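Long-range contact in polysaccharide deacetylase-like protein (Bacillus anthracis, PDB 4V33), which binds zinc and is a putative polysaccharide deacetylase, needed together with a second such protein for osmotic stability and cell-shape maintenance: residues T71-T82 with R114-K125. Numbering follows the deposited sequence.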
ATOM      1  N   THR A  71     -20.265   4.468  37.540  1.00 29.09           N
ATOM      2  CA  THR A  71     -19.177   4.717  38.482  0.56 28.89           C
ATOM      3  C   THR A  71     -18.161   3.586  38.385  1.00 29.04           C
ATOM      4  O   THR A  71     -18.517   2.425  38.570  1.00 31.61           O
ATOM      5  CB  THR A  71     -19.696   4.761  39.930  0.56 33.58           C
ATOM      6  OG1 THR A  71     -20.510   5.925  40.116  0.56 33.79           O
ATOM      7  CG2 THR A  71     -18.536   4.795  40.919  0.56 31.49           C
ATOM      8  N   LEU A  72     -16.904   3.919  38.112  1.00 25.22           N
ATOM      9  CA  LEU A  72     -15.873   2.901  37.919  1.00 24.78           C
ATOM     10  C   LEU A  72     -14.642   3.111  38.786  1.00 28.94           C
ATOM     11  O   LEU A  72     -14.305   4.238  39.145  1.00 30.05           O
ATOM     12  CB  LEU A  72     -15.413   2.899  36.457  1.00 23.39           C
ATOM     13  CG  LEU A  72     -16.427   2.647  35.343  1.00 24.89           C
ATOM     14  CD1 LEU A  72     -15.753   2.781  33.991  1.00 23.16           C
ATOM     15  CD2 LEU A  72     -17.062   1.268  35.500  1.00 25.45           C
ATOM     16  N   THR A  73     -13.950   2.017  39.089  1.00 26.16           N
ATOM     17  CA  THR A  73     -12.668   2.109  39.773  0.68 25.85           C
ATOM     18  C   THR A  73     -11.526   1.920  38.785  1.00 27.37           C
ATOM     19  O   THR A  73     -10.394   2.327  39.044  1.00 25.52           O
ATOM     20  CB  THR A  73     -12.534   1.066  40.895  0.68 27.00           C
ATOM     21  OG1 THR A  73     -12.784  -0.243  40.370  0.68 29.36           O
ATOM     22  CG2 THR A  73     -13.523   1.357  42.009  0.68 24.55           C
ATOM     23  N   GLU A  74     -11.830   1.324  37.635  1.00 22.01           N
ATOM     24  CA  GLU A  74     -10.794   0.931  36.694  1.00 21.33           C
ATOM     25  C   GLU A  74     -11.360   0.831  35.285  1.00 20.75           C
ATOM     26  O   GLU A  74     -12.532   0.513  35.102  1.00 21.51           O
ATOM     27  CB  GLU A  74     -10.238  -0.432  37.138  1.00 20.86           C
ATOM     28  CG  GLU A  74      -9.180  -1.060  36.246  1.00 23.06           C
ATOM     29  CD  GLU A  74      -8.808  -2.462  36.705  1.00 23.09           C
ATOM     30  OE1 GLU A  74      -9.392  -2.939  37.707  1.00 24.53           O
ATOM     31  OE2 GLU A  74      -7.932  -3.086  36.063  1.00 24.30           O
ATOM     32  N   VAL A  75     -10.524   1.115  34.293  1.00 20.50           N
ATOM     33  CA  VAL A  75     -10.851   0.831  32.903  1.00 19.87           C
ATOM     34  C   VAL A  75      -9.781  -0.106  32.370  1.00 22.41           C
ATOM     35  O   VAL A  75      -8.592   0.112  32.594  1.00 21.20           O
ATOM     36  CB  VAL A  75     -10.894   2.116  32.044  1.00 20.43           C
ATOM     37  CG1 VAL A  75     -10.925   1.779  30.554  1.00 19.76           C
ATOM     38  CG2 VAL A  75     -12.105   2.963  32.428  1.00 21.59           C
ATOM     39  N   GLN A  76     -10.199  -1.166  31.689  1.00 18.35           N
ATOM     40  CA  GLN A  76      -9.233  -2.040  31.031  1.00 17.69           C
ATOM     41  C   GLN A  76      -9.338  -1.887  29.536  1.00 17.70           C
ATOM     42  O   GLN A  76     -10.425  -2.007  28.972  1.00 17.34           O
ATOM     43  CB  GLN A  76      -9.455  -3.500  31.430  1.00 17.32           C
ATOM     44  CG  GLN A  76      -9.305  -3.723  32.926  1.00 17.74           C
ATOM     45  CD  GLN A  76      -9.279  -5.189  33.316  1.00 18.28           C
ATOM     46  OE1 GLN A  76      -9.568  -6.069  32.505  1.00 18.69           O
ATOM     47  NE2 GLN A  76      -8.938  -5.452  34.567  1.00 20.03           N
ATOM     48  N   TYR A  77      -8.202  -1.613  28.899  1.00 17.14           N
ATOM     49  CA  TYR A  77      -8.150  -1.428  27.457  1.00 17.98           C
ATOM     50  C   TYR A  77      -7.542  -2.653  26.803  1.00 18.34           C
ATOM     51  O   TYR A  77      -6.353  -2.930  26.982  1.00 18.35           O
ATOM     52  CB  TYR A  77      -7.279  -0.220  27.098  1.00 17.75           C
ATOM     53  CG  TYR A  77      -7.730   1.109  27.660  1.00 18.07           C
ATOM     54  CD1 TYR A  77      -8.618   1.911  26.960  1.00 18.46           C
ATOM     55  CD2 TYR A  77      -7.236   1.577  28.871  1.00 19.16           C
ATOM     56  CE1 TYR A  77      -9.022   3.147  27.456  1.00 20.36           C
ATOM     57  CE2 TYR A  77      -7.632   2.819  29.378  1.00 21.72           C
ATOM     58  CZ  TYR A  77      -8.527   3.594  28.660  1.00 21.31           C
ATOM     59  OH  TYR A  77      -8.930   4.824  29.142  1.00 22.51           O
ATOM     60  N   LYS A  78      -8.350  -3.388  26.048  1.00 15.80           N
ATOM     61  CA  LYS A  78      -7.838  -4.518  25.289  1.00 15.31           C
ATOM     62  C   LYS A  78      -7.366  -3.975  23.949  1.00 15.36           C
ATOM     63  O   LYS A  78      -8.140  -3.356  23.218  1.00 17.02           O
ATOM     64  CB  LYS A  78      -8.914  -5.582  25.068  1.00 15.27           C
ATOM     65  CG  LYS A  78      -8.399  -6.796  24.292  1.00 16.87           C
ATOM     66  CD  LYS A  78      -9.528  -7.736  23.882  1.00 24.31           C
ATOM     67  CE  LYS A  78     -10.147  -8.404  25.089  1.00 29.12           C
ATOM     68  NZ  LYS A  78     -11.181  -9.416  24.692  1.00 28.06           N
ATOM     69  N   ILE A  79      -6.095  -4.196  23.644  1.00 14.84           N
ATOM     70  CA  ILE A  79      -5.495  -3.586  22.465  1.00 14.66           C
ATOM     71  C   ILE A  79      -4.749  -4.630  21.660  1.00 14.25           C
ATOM     72  O   ILE A  79      -4.049  -5.488  22.217  1.00 15.32           O
ATOM     73  CB  ILE A  79      -4.526  -2.449  22.851  1.00 15.60           C
ATOM     74  CG1 ILE A  79      -5.259  -1.397  23.689  1.00 20.38           C
ATOM     75  CG2 ILE A  79      -3.912  -1.810  21.606  1.00 18.28           C
ATOM     76  CD1 ILE A  79      -4.399  -0.221  24.103  1.00 27.47           C
ATOM     77  N   TRP A  80      -4.920  -4.567  20.344  1.00 15.03           N
ATOM     78  CA  TRP A  80      -4.144  -5.403  19.444  1.00 14.85           C
ATOM     79  C   TRP A  80      -3.911  -4.693  18.128  1.00 14.08           C
ATOM     80  O   TRP A  80      -4.645  -3.776  17.760  1.00 17.56           O
ATOM     81  CB  TRP A  80      -4.831  -6.746  19.195  1.00 16.60           C
ATOM     82  CG  TRP A  80      -6.094  -6.694  18.385  1.00 17.87           C
ATOM     83  CD1 TRP A  80      -6.223  -6.941  17.046  1.00 19.92           C
ATOM     84  CD2 TRP A  80      -7.414  -6.425  18.870  1.00 17.57           C
ATOM     85  NE1 TRP A  80      -7.539  -6.827  16.669  1.00 20.80           N
ATOM     86  CE2 TRP A  80      -8.291  -6.513  17.770  1.00 19.81           C
ATOM     87  CE3 TRP A  80      -7.941  -6.115  20.130  1.00 20.51           C
ATOM     88  CZ2 TRP A  80      -9.663  -6.297  17.890  1.00 19.24           C
ATOM     89  CZ3 TRP A  80      -9.304  -5.903  20.247  1.00 23.54           C
ATOM     90  CH2 TRP A  80     -10.147  -5.993  19.131  1.00 22.38           C
ATOM     91  N   ARG A  81      -2.880  -5.129  17.416  1.00 15.38           N
ATOM     92  CA  ARG A  81      -2.641  -4.631  16.070  1.00 17.03           C
ATOM     93  C   ARG A  81      -3.504  -5.413  15.115  1.00 15.96           C
ATOM     94  O   ARG A  81      -3.449  -6.638  15.101  1.00 18.37           O
ATOM     95  CB  ARG A  81      -1.194  -4.866  15.676  1.00 19.76           C
ATOM     96  CG  ARG A  81      -0.244  -3.927  16.309  1.00 28.83           C
ATOM     97  CD  ARG A  81       1.157  -4.093  15.765  1.00 28.19           C
ATOM     98  NE  ARG A  81       1.305  -3.647  14.382  1.00 25.66           N
ATOM     99  CZ  ARG A  81       1.532  -4.461  13.355  1.00 33.34           C
ATOM    100  NH1 ARG A  81       1.616  -5.766  13.550  1.00 37.96           N
ATOM    101  NH2 ARG A  81       1.678  -3.970  12.131  1.00 29.91           N
ATOM    102  N   THR A  82      -4.275  -4.703  14.302  1.00 16.27           N
ATOM    103  CA  THR A  82      -5.144  -5.345  13.324  1.00 16.01           C
ATOM    104  C   THR A  82      -4.379  -6.365  12.479  1.00 18.39           C
ATOM    105  O   THR A  82      -4.864  -7.475  12.231  1.00 19.26           O
ATOM    106  CB  THR A  82      -5.787  -4.293  12.426  1.00 18.91           C
ATOM    107  OG1 THR A  82      -6.594  -3.431  13.241  1.00 20.31           O
ATOM    108  CG2 THR A  82      -6.653  -4.944  11.363  1.00 21.26           C
ATOM    109  N   ARG A 114       3.894  -0.653  13.868  1.00 20.62           N
ATOM    110  CA  ARG A 114       3.013   0.472  13.588  1.00 17.77           C
ATOM    111  C   ARG A 114       1.738  -0.002  12.890  1.00 19.88           C
ATOM    112  O   ARG A 114       1.440  -1.199  12.862  1.00 23.25           O
ATOM    113  CB  ARG A 114       3.770   1.516  12.759  1.00 18.29           C
ATOM    114  CG  ARG A 114       5.015   2.029  13.481  1.00 19.49           C
ATOM    115  CD  ARG A 114       5.810   3.040  12.655  1.00 20.35           C
ATOM    116  NE  ARG A 114       4.983   4.171  12.268  1.00 20.86           N
ATOM    117  CZ  ARG A 114       4.736   5.215  13.051  1.00 22.37           C
ATOM    118  NH1 ARG A 114       5.250   5.269  14.275  1.00 24.04           N
ATOM    119  NH2 ARG A 114       3.964   6.201  12.615  1.00 26.13           N
ATOM    120  N   GLY A 115       0.971   0.930  12.343  1.00 16.07           N
ATOM    121  CA  GLY A 115      -0.302   0.583  11.741  1.00 16.76           C
ATOM    122  C   GLY A 115      -1.494   0.820  12.648  1.00 17.44           C
ATOM    123  O   GLY A 115      -1.419   1.581  13.618  1.00 17.95           O
ATOM    124  N   GLU A 116      -2.605   0.170  12.313  1.00 16.23           N
ATOM    125  CA  GLU A 116      -3.846   0.304  13.071  1.00 17.70           C
ATOM    126  C   GLU A 116      -3.856  -0.600  14.302  1.00 17.59           C
ATOM    127  O   GLU A 116      -3.564  -1.803  14.226  1.00 17.89           O
ATOM    128  CB  GLU A 116      -5.041  -0.030  12.184  1.00 18.63           C
ATOM    129  CG  GLU A 116      -6.401   0.194  12.843  1.00 20.02           C
ATOM    130  CD  GLU A 116      -7.529  -0.315  11.978  1.00 25.47           C
ATOM    131  OE1 GLU A 116      -7.748  -1.542  11.943  1.00 22.27           O
ATOM    132  OE2 GLU A 116      -8.184   0.506  11.310  1.00 30.98           O
ATOM    133  N   PHE A 117      -4.181   0.003  15.436  1.00 17.28           N
ATOM    134  CA  PHE A 117      -4.377  -0.726  16.681  1.00 18.16           C
ATOM    135  C   PHE A 117      -5.841  -0.593  17.072  1.00 17.21           C
ATOM    136  O   PHE A 117      -6.358   0.515  17.161  1.00 19.66           O
ATOM    137  CB  PHE A 117      -3.519  -0.124  17.794  1.00 18.84           C
ATOM    138  CG  PHE A 117      -2.037  -0.300  17.601  1.00 17.68           C
ATOM    139  CD1 PHE A 117      -1.336   0.492  16.699  1.00 17.63           C
ATOM    140  CD2 PHE A 117      -1.340  -1.235  18.349  1.00 18.92           C
ATOM    141  CE1 PHE A 117       0.030   0.344  16.537  1.00 19.21           C
ATOM    142  CE2 PHE A 117       0.033  -1.379  18.201  1.00 22.33           C
ATOM    143  CZ  PHE A 117       0.716  -0.599  17.279  1.00 20.57           C
ATOM    144  N   GLN A 118      -6.506  -1.721  17.312  1.00 17.27           N
ATOM    145  CA  GLN A 118      -7.875  -1.689  17.819  1.00 16.56           C
ATOM    146  C   GLN A 118      -7.890  -1.631  19.342  1.00 17.34           C
ATOM    147  O   GLN A 118      -6.998  -2.174  19.999  1.00 16.51           O
ATOM    148  CB  GLN A 118      -8.669  -2.892  17.296  1.00 18.95           C
ATOM    149  CG  GLN A 118      -8.881  -2.789  15.787  1.00 23.89           C
ATOM    150  CD  GLN A 118      -9.738  -3.888  15.209  1.00 29.22           C
ATOM    151  OE1 GLN A 118     -10.869  -4.108  15.646  1.00 32.70           O
ATOM    152  NE2 GLN A 118      -9.210  -4.581  14.204  1.00 29.97           N
ATOM    153  N   ILE A 119      -8.891  -0.940  19.887  1.00 18.24           N
ATOM    154  CA  ILE A 119      -9.010  -0.726  21.322  1.00 18.73           C
ATOM    155  C   ILE A 119     -10.436  -1.053  21.765  1.00 19.48           C
ATOM    156  O   ILE A 119     -11.391  -0.478  21.251  1.00 20.13           O
ATOM    157  CB  ILE A 119      -8.704   0.745  21.707  1.00 19.68           C
ATOM    158  CG1 ILE A 119      -7.338   1.180  21.164  1.00 22.40           C
ATOM    159  CG2 ILE A 119      -8.779   0.927  23.230  1.00 19.23           C
ATOM    160  CD1 ILE A 119      -7.101   2.690  21.217  1.00 27.29           C
ATOM    161  N   GLU A 120     -10.575  -1.982  22.709  1.00 18.02           N
ATOM    162  CA  GLU A 120     -11.868  -2.268  23.328  1.00 17.85           C
ATOM    163  C   GLU A 120     -11.755  -1.972  24.806  1.00 19.98           C
ATOM    164  O   GLU A 120     -10.924  -2.565  25.496  1.00 23.42           O
ATOM    165  CB  GLU A 120     -12.255  -3.736  23.190  1.00 21.23           C
ATOM    166  CG  GLU A 120     -12.502  -4.251  21.798  1.00 24.73           C
ATOM    167  CD  GLU A 120     -12.978  -5.701  21.825  1.00 27.75           C
ATOM    168  OE1 GLU A 120     -12.925  -6.332  22.911  1.00 33.33           O
ATOM    169  OE2 GLU A 120     -13.412  -6.205  20.772  1.00 32.79           O
ATOM    170  N   ALA A 121     -12.603  -1.080  25.301  1.00 18.88           N
ATOM    171  CA  ALA A 121     -12.556  -0.703  26.707  1.00 18.33           C
ATOM    172  C   ALA A 121     -13.711  -1.295  27.495  1.00 20.34           C
ATOM    173  O   ALA A 121     -14.853  -1.282  27.043  1.00 20.79           O
ATOM    174  CB  ALA A 121     -12.564   0.802  26.843  1.00 22.23           C
ATOM    175  N   ILE A 122     -13.396  -1.819  28.676  1.00 18.13           N
ATOM    176  CA  ILE A 122     -14.407  -2.224  29.642  1.00 18.50           C
ATOM    177  C   ILE A 122     -14.129  -1.521  30.955  1.00 18.92           C
ATOM    178  O   ILE A 122     -13.004  -1.102  31.214  1.00 20.51           O
ATOM    179  CB  ILE A 122     -14.440  -3.760  29.876  1.00 18.02           C
ATOM    180  CG1 ILE A 122     -13.171  -4.247  30.587  1.00 19.02           C
ATOM    181  CG2 ILE A 122     -14.691  -4.499  28.567  1.00 18.08           C
ATOM    182  CD1 ILE A 122     -13.185  -5.737  30.908  1.00 18.66           C
ATOM    183  N   GLY A 123     -15.168  -1.361  31.769  1.00 19.53           N
ATOM    184  CA  GLY A 123     -15.003  -0.752  33.071  1.00 20.02           C
ATOM    185  C   GLY A 123     -15.140  -1.793  34.163  1.00 19.80           C
ATOM    186  O   GLY A 123     -15.808  -2.812  33.974  1.00 19.56           O
ATOM    187  N   ILE A 124     -14.499  -1.543  35.301  1.00 20.01           N
ATOM    188  CA  ILE A 124     -14.630  -2.416  36.464  1.00 19.97           C
ATOM    189  C   ILE A 124     -15.183  -1.608  37.627  1.00 23.18           C
ATOM    190  O   ILE A 124     -14.637  -0.553  37.958  1.00 23.04           O
ATOM    191  CB  ILE A 124     -13.269  -2.993  36.903  1.00 20.08           C
ATOM    192  CG1 ILE A 124     -12.432  -3.424  35.692  1.00 22.90           C
ATOM    193  CG2 ILE A 124     -13.471  -4.138  37.910  1.00 19.82           C
ATOM    194  CD1 ILE A 124     -13.032  -4.557  34.903  1.00 21.56           C
ATOM    195  N   LYS A 125     -16.258  -2.096  38.246  1.00 21.85           N
ATOM    196  CA  LYS A 125     -16.827  -1.456  39.436  1.00 22.69           C
ATOM    197  C   LYS A 125     -16.053  -1.874  40.687  1.00 22.46           C
ATOM    198  O   LYS A 125     -15.236  -2.801  40.644  1.00 23.31           O
ATOM    199  CB  LYS A 125     -18.299  -1.845  39.626  1.00 26.63           C
ATOM    200  CG  LYS A 125     -19.171  -1.793  38.384  1.00 35.21           C
ATOM    201  CD  LYS A 125     -19.732  -0.414  38.118  1.00 38.62           C
ATOM    202  CE  LYS A 125     -20.727   0.026  39.183  1.00 34.90           C
ATOM    203  NZ  LYS A 125     -21.280   1.360  38.820  1.00 36.48           N
TER
HETATM  204  O   HOH W   1     -13.275  -8.994  23.164  0.78 27.61           O
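Trp80 and Gln118 meet as a hydrogen-bonded pair of an antiparallel ladder, the central pairing of a four-stranded sheet in what is probably the fibronectin type III domain. Gln118 CB lies 3.7 Å from the centroid of the Trp80 six-membered ring, 18° off the ring normal, which identifies a CH-pi contact. With chi1 at 69°, the Trp80 indole is swung toward the neighbouring strand, and its CH2 edge approaches Glu120 OE2, which is salt-bridged to Lys86. The other carboxylate oxygen, Glu120 OE1, forms a long salt bridge with Lys78 NZ (4.0 Å), and one water bridges the same two atoms, accepting from NZ and donating to OE1.

Beyond the indole, Thr82 OG1 donates to the anti lone pair of Glu116 OE1 at 2.6 Å and accepts from Gln118 NE2 at 3.0 Å; the latter bond is straight (165°) and lies near the amide plane. The reverse face carries Val75, Tyr77, Ile79, Phe117, Ile119 and Ala121, with Tyr77 CD1 3.9 Å from Ile119 CG2. Met65 covers Tyr77 and Ala121, while Phe105 and Phe110 pack edge-to-face with Phe117. A classic beta bulge interrupts the ladder where Thr73 and Glu74 both oppose Ile124. At the far end Arg81, whose NH1 is salt-bridged to Asp84, grips a single acceptor side-on: NE and NH2 each lie 2.9 Å from Arg114 O, which lies in the guanidinium plane.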